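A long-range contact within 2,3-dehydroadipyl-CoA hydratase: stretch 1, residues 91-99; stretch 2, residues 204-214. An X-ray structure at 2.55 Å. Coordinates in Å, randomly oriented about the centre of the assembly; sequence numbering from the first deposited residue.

Stretch 1 91-99: LQAFNKPLI
Stretch 2, residues 204-214: ALQAAKQALRQ

Residues 204-214 form one unbroken stretch of helix, with regular i to i+4 backbone bonds from Ala 208 N to Ala 204 O (2.8 Å) through Gln 214 N to Gln 210 O (3.0 Å). Residues 91-99 leave a helix, pass through a loop and enter a strand at Leu 98. The two run obliquely, in broadly opposed directions. CA of Gln 92 is 9.3 Å from CA of Arg 213, CA of Pro 97 is 6.8 Å from CA of Lys 209, and CA of Lys 96 is 5.7 Å from CA of Gln 206. Together they bury 474 Å².

Leu 91 is helical (phi/psi -60/-49) and makes no contact. Its O accepts a hydrogen bond from Phe 94 N at 3.1 Å.

Gln 92 (-65/-20; chi1 t, chi2 t) meets the end of Arg 213. Its O lies over one face of the guanidinium, 3.1 Å from Arg 213 NH1. The angle is poor and this is not a hydrogen bond. Arg 213 points its CA-to-CB bond toward stretch 1 and has chi1 m, chi2 t, chi3 p and chi4 -179°. This long side chain spans the wider gap at this end of the contact.

Ala 93 (-86/-7) turns its CB away. Its CA is 3.5 Å from Arg 213 NH1, so the backbone makes the closest approach.

Phe 94 (-52/126) is buried, with chi1 177° and chi2 69°. Its O accepts a hydrogen bond from Lys 209 NZ at 3.0 Å. The ring lies near the same amine, with CD2 4.0 Å from Lys 209 NZ in an oblique approach.

Asn 95 (-94/-5; chi1 p, chi2 -22°) points its CB sideways, but its end comes nearer the helix. Its ND2 is 3.4 Å from NE2 of Gln 206; both are donors, so no bond joins them. Its O is bridged to the helix by water 1, which donates to Asn 95 O at 2.6 Å and to Gln 206 O at 2.9 Å. Lys 209 CD packs 3.5 Å from Asn 95 O.

Lys 96 (-105/157; chi1 m, then t, t, t) points its CB away, and its NZ is bonded elsewhere in the structure. Its CE lies 3.6 Å from NE2 of Gln 206, whose rotamer is m, t, -33°. Lys 96 O accepts a second bond from Lys 209 NZ, at 2.6 Å, though the position of this oxygen is less certain.

Lys 209 is thus central. Its CA-to-CB bond points toward stretch 1, and all four chi angles are t. The extended chain carries its buried charge to two carbonyl oxygens, and 86 Å² of the residue is covered.

Pro 97 (-51/135; C-gamma exo) gives the apolar contact. Its CG is 4.0 Å from CB of Leu 205 (chi1 m, chi2 t), whose CA-to-CB bond points toward stretch 1. Neither side chain has a polar group to satisfy in this buried place. Pro 97 N is 3.9 Å from Lys 209 CD.

Leu 98 (-132/115; chi1 t, chi2 p) begins the strand. Its CB is 4.4 Å from Lys 209 NZ. Ile 99 (-110/130; m, t) continues the strand out of reach of the helix.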

# COMPACT_ATOMS: atom_id res chain seq x y z
N LEU B 91 -18.04 -12.09 -8.82
CA LEU B 91 -19.14 -11.58 -7.96
C LEU B 91 -18.82 -10.19 -7.44
O LEU B 91 -19.64 -9.28 -7.54
CB LEU B 91 -19.41 -12.49 -6.75
CG LEU B 91 -19.90 -13.92 -6.91
CD1 LEU B 91 -20.01 -14.56 -5.53
CD2 LEU B 91 -21.23 -13.96 -7.64
N GLN B 92 -17.61 -10.05 -6.90
CA GLN B 92 -17.13 -8.79 -6.35
C GLN B 92 -16.98 -7.69 -7.39
O GLN B 92 -16.94 -6.52 -7.06
CB GLN B 92 -15.79 -9.00 -5.65
CG GLN B 92 -14.97 -7.73 -5.58
CD GLN B 92 -13.73 -7.89 -4.75
OE1 GLN B 92 -13.74 -7.60 -3.54
NE2 GLN B 92 -12.64 -8.35 -5.39
N ALA B 93 -16.88 -8.06 -8.66
CA ALA B 93 -16.68 -7.09 -9.72
C ALA B 93 -18.02 -6.52 -10.19
O ALA B 93 -18.07 -5.58 -10.98
CB ALA B 93 -15.90 -7.72 -10.89
N PHE B 94 -19.10 -7.09 -9.68
CA PHE B 94 -20.41 -6.54 -9.96
C PHE B 94 -20.37 -5.05 -9.61
O PHE B 94 -19.98 -4.68 -8.51
CB PHE B 94 -21.50 -7.27 -9.17
CG PHE B 94 -22.89 -6.71 -9.36
CD1 PHE B 94 -23.55 -6.85 -10.57
CD2 PHE B 94 -23.53 -6.06 -8.33
CE1 PHE B 94 -24.83 -6.34 -10.75
CE2 PHE B 94 -24.83 -5.54 -8.51
CZ PHE B 94 -25.47 -5.69 -9.72
N ASN B 95 -20.74 -4.21 -10.56
CA ASN B 95 -20.49 -2.77 -10.46
C ASN B 95 -21.65 -1.97 -9.86
O ASN B 95 -21.54 -0.77 -9.64
CB ASN B 95 -20.10 -2.22 -11.84
CG ASN B 95 -21.26 -2.28 -12.85
OD1 ASN B 95 -22.20 -3.05 -12.69
ND2 ASN B 95 -21.19 -1.45 -13.87
N LYS B 96 -22.78 -2.65 -9.61
CA LYS B 96 -23.96 -1.99 -9.03
C LYS B 96 -24.17 -2.34 -7.56
O LYS B 96 -23.68 -3.36 -7.07
CB LYS B 96 -25.21 -2.30 -9.84
CG LYS B 96 -25.15 -1.78 -11.28
CD LYS B 96 -26.36 -2.23 -12.08
CE LYS B 96 -26.12 -2.01 -13.57
NZ LYS B 96 -27.32 -2.29 -14.41
N PRO B 97 -24.89 -1.47 -6.83
CA PRO B 97 -25.17 -1.72 -5.41
C PRO B 97 -25.76 -3.11 -5.16
O PRO B 97 -26.65 -3.57 -5.87
CB PRO B 97 -26.18 -0.63 -5.06
CG PRO B 97 -25.71 0.53 -5.93
CD PRO B 97 -25.29 -0.11 -7.24
N LEU B 98 -25.24 -3.77 -4.14
CA LEU B 98 -25.59 -5.15 -3.86
C LEU B 98 -25.91 -5.28 -2.38
O LEU B 98 -25.04 -5.08 -1.52
CB LEU B 98 -24.43 -6.08 -4.26
CG LEU B 98 -24.62 -7.60 -4.23
CD1 LEU B 98 -25.77 -8.06 -5.10
CD2 LEU B 98 -23.32 -8.26 -4.67
N ILE B 99 -27.16 -5.60 -2.10
CA ILE B 99 -27.64 -5.72 -0.74
C ILE B 99 -27.94 -7.18 -0.39
O ILE B 99 -28.61 -7.91 -1.15
CB ILE B 99 -28.87 -4.80 -0.49
CG1 ILE B 99 -28.49 -3.32 -0.72
CG2 ILE B 99 -29.38 -4.97 0.93
CD1 ILE B 99 -29.66 -2.41 -1.04
N ALA B 204 -24.22 7.61 -10.93
CA ALA B 204 -23.81 8.08 -9.61
C ALA B 204 -23.68 6.89 -8.66
O ALA B 204 -22.71 6.78 -7.91
CB ALA B 204 -24.81 9.09 -9.07
N LEU B 205 -24.66 5.99 -8.70
CA LEU B 205 -24.57 4.79 -7.88
C LEU B 205 -23.28 4.03 -8.24
O LEU B 205 -22.53 3.60 -7.36
CB LEU B 205 -25.81 3.90 -8.03
CG LEU B 205 -27.12 4.39 -7.36
CD1 LEU B 205 -28.31 3.51 -7.70
CD2 LEU B 205 -26.97 4.50 -5.87
N GLN B 206 -23.02 3.89 -9.54
CA GLN B 206 -21.83 3.18 -9.99
C GLN B 206 -20.55 3.90 -9.59
O GLN B 206 -19.61 3.27 -9.09
CB GLN B 206 -21.91 2.93 -11.48
CG GLN B 206 -23.02 1.94 -11.80
CD GLN B 206 -23.42 1.88 -13.27
OE1 GLN B 206 -23.39 2.88 -13.98
NE2 GLN B 206 -23.83 0.70 -13.71
N ALA B 207 -20.52 5.22 -9.80
CA ALA B 207 -19.40 6.06 -9.37
C ALA B 207 -19.11 5.94 -7.87
O ALA B 207 -17.98 5.69 -7.46
CB ALA B 207 -19.64 7.52 -9.74
N ALA B 208 -20.14 6.14 -7.05
CA ALA B 208 -19.97 6.17 -5.61
C ALA B 208 -19.52 4.82 -5.10
O ALA B 208 -18.67 4.73 -4.20
CB ALA B 208 -21.27 6.58 -4.94
N LYS B 209 -20.10 3.76 -5.66
CA LYS B 209 -19.73 2.41 -5.26
C LYS B 209 -18.25 2.15 -5.53
O LYS B 209 -17.52 1.63 -4.68
CB LYS B 209 -20.57 1.35 -5.97
CG LYS B 209 -20.44 -0.03 -5.31
CD LYS B 209 -21.02 -1.16 -6.17
CE LYS B 209 -20.46 -2.48 -5.66
NZ LYS B 209 -21.27 -3.67 -6.04
N GLN B 210 -17.80 2.55 -6.72
CA GLN B 210 -16.42 2.33 -7.15
C GLN B 210 -15.45 3.00 -6.18
O GLN B 210 -14.48 2.39 -5.76
CB GLN B 210 -16.24 2.83 -8.58
CG GLN B 210 -14.82 2.57 -9.12
CD GLN B 210 -14.44 1.09 -9.14
OE1 GLN B 210 -15.24 0.22 -8.79
NE2 GLN B 210 -13.21 0.81 -9.55
N ALA B 211 -15.75 4.25 -5.82
CA ALA B 211 -15.03 4.94 -4.75
C ALA B 211 -15.00 4.15 -3.45
O ALA B 211 -13.98 4.14 -2.78
CB ALA B 211 -15.61 6.33 -4.50
N LEU B 212 -16.11 3.51 -3.09
CA LEU B 212 -16.13 2.71 -1.86
C LEU B 212 -15.26 1.45 -1.96
O LEU B 212 -14.55 1.12 -1.00
CB LEU B 212 -17.57 2.35 -1.44
CG LEU B 212 -18.49 3.50 -1.00
CD1 LEU B 212 -19.98 3.16 -1.25
CD2 LEU B 212 -18.23 3.90 0.45
N ARG B 213 -15.33 0.75 -3.09
CA ARG B 213 -14.47 -0.43 -3.31
C ARG B 213 -12.98 -0.07 -3.26
O ARG B 213 -12.17 -0.83 -2.73
CB ARG B 213 -14.78 -1.08 -4.66
CG ARG B 213 -16.23 -1.50 -4.85
CD ARG B 213 -16.48 -1.89 -6.30
NE ARG B 213 -15.65 -3.01 -6.72
CZ ARG B 213 -15.65 -3.52 -7.95
NH1 ARG B 213 -14.86 -4.55 -8.24
NH2 ARG B 213 -16.45 -3.01 -8.88
N GLN B 214 -12.62 1.08 -3.80
CA GLN B 214 -11.21 1.46 -3.87
C GLN B 214 -10.67 1.89 -2.51
O GLN B 214 -9.46 1.82 -2.29
CB GLN B 214 -10.97 2.55 -4.92
CG GLN B 214 -11.28 2.12 -6.37
CD GLN B 214 -10.45 0.95 -6.81
OE1 GLN B 214 -10.96 -0.15 -6.99
NE2 GLN B 214 -9.14 1.17 -7.02
O HOH W 1 -19.22 0.45 -9.57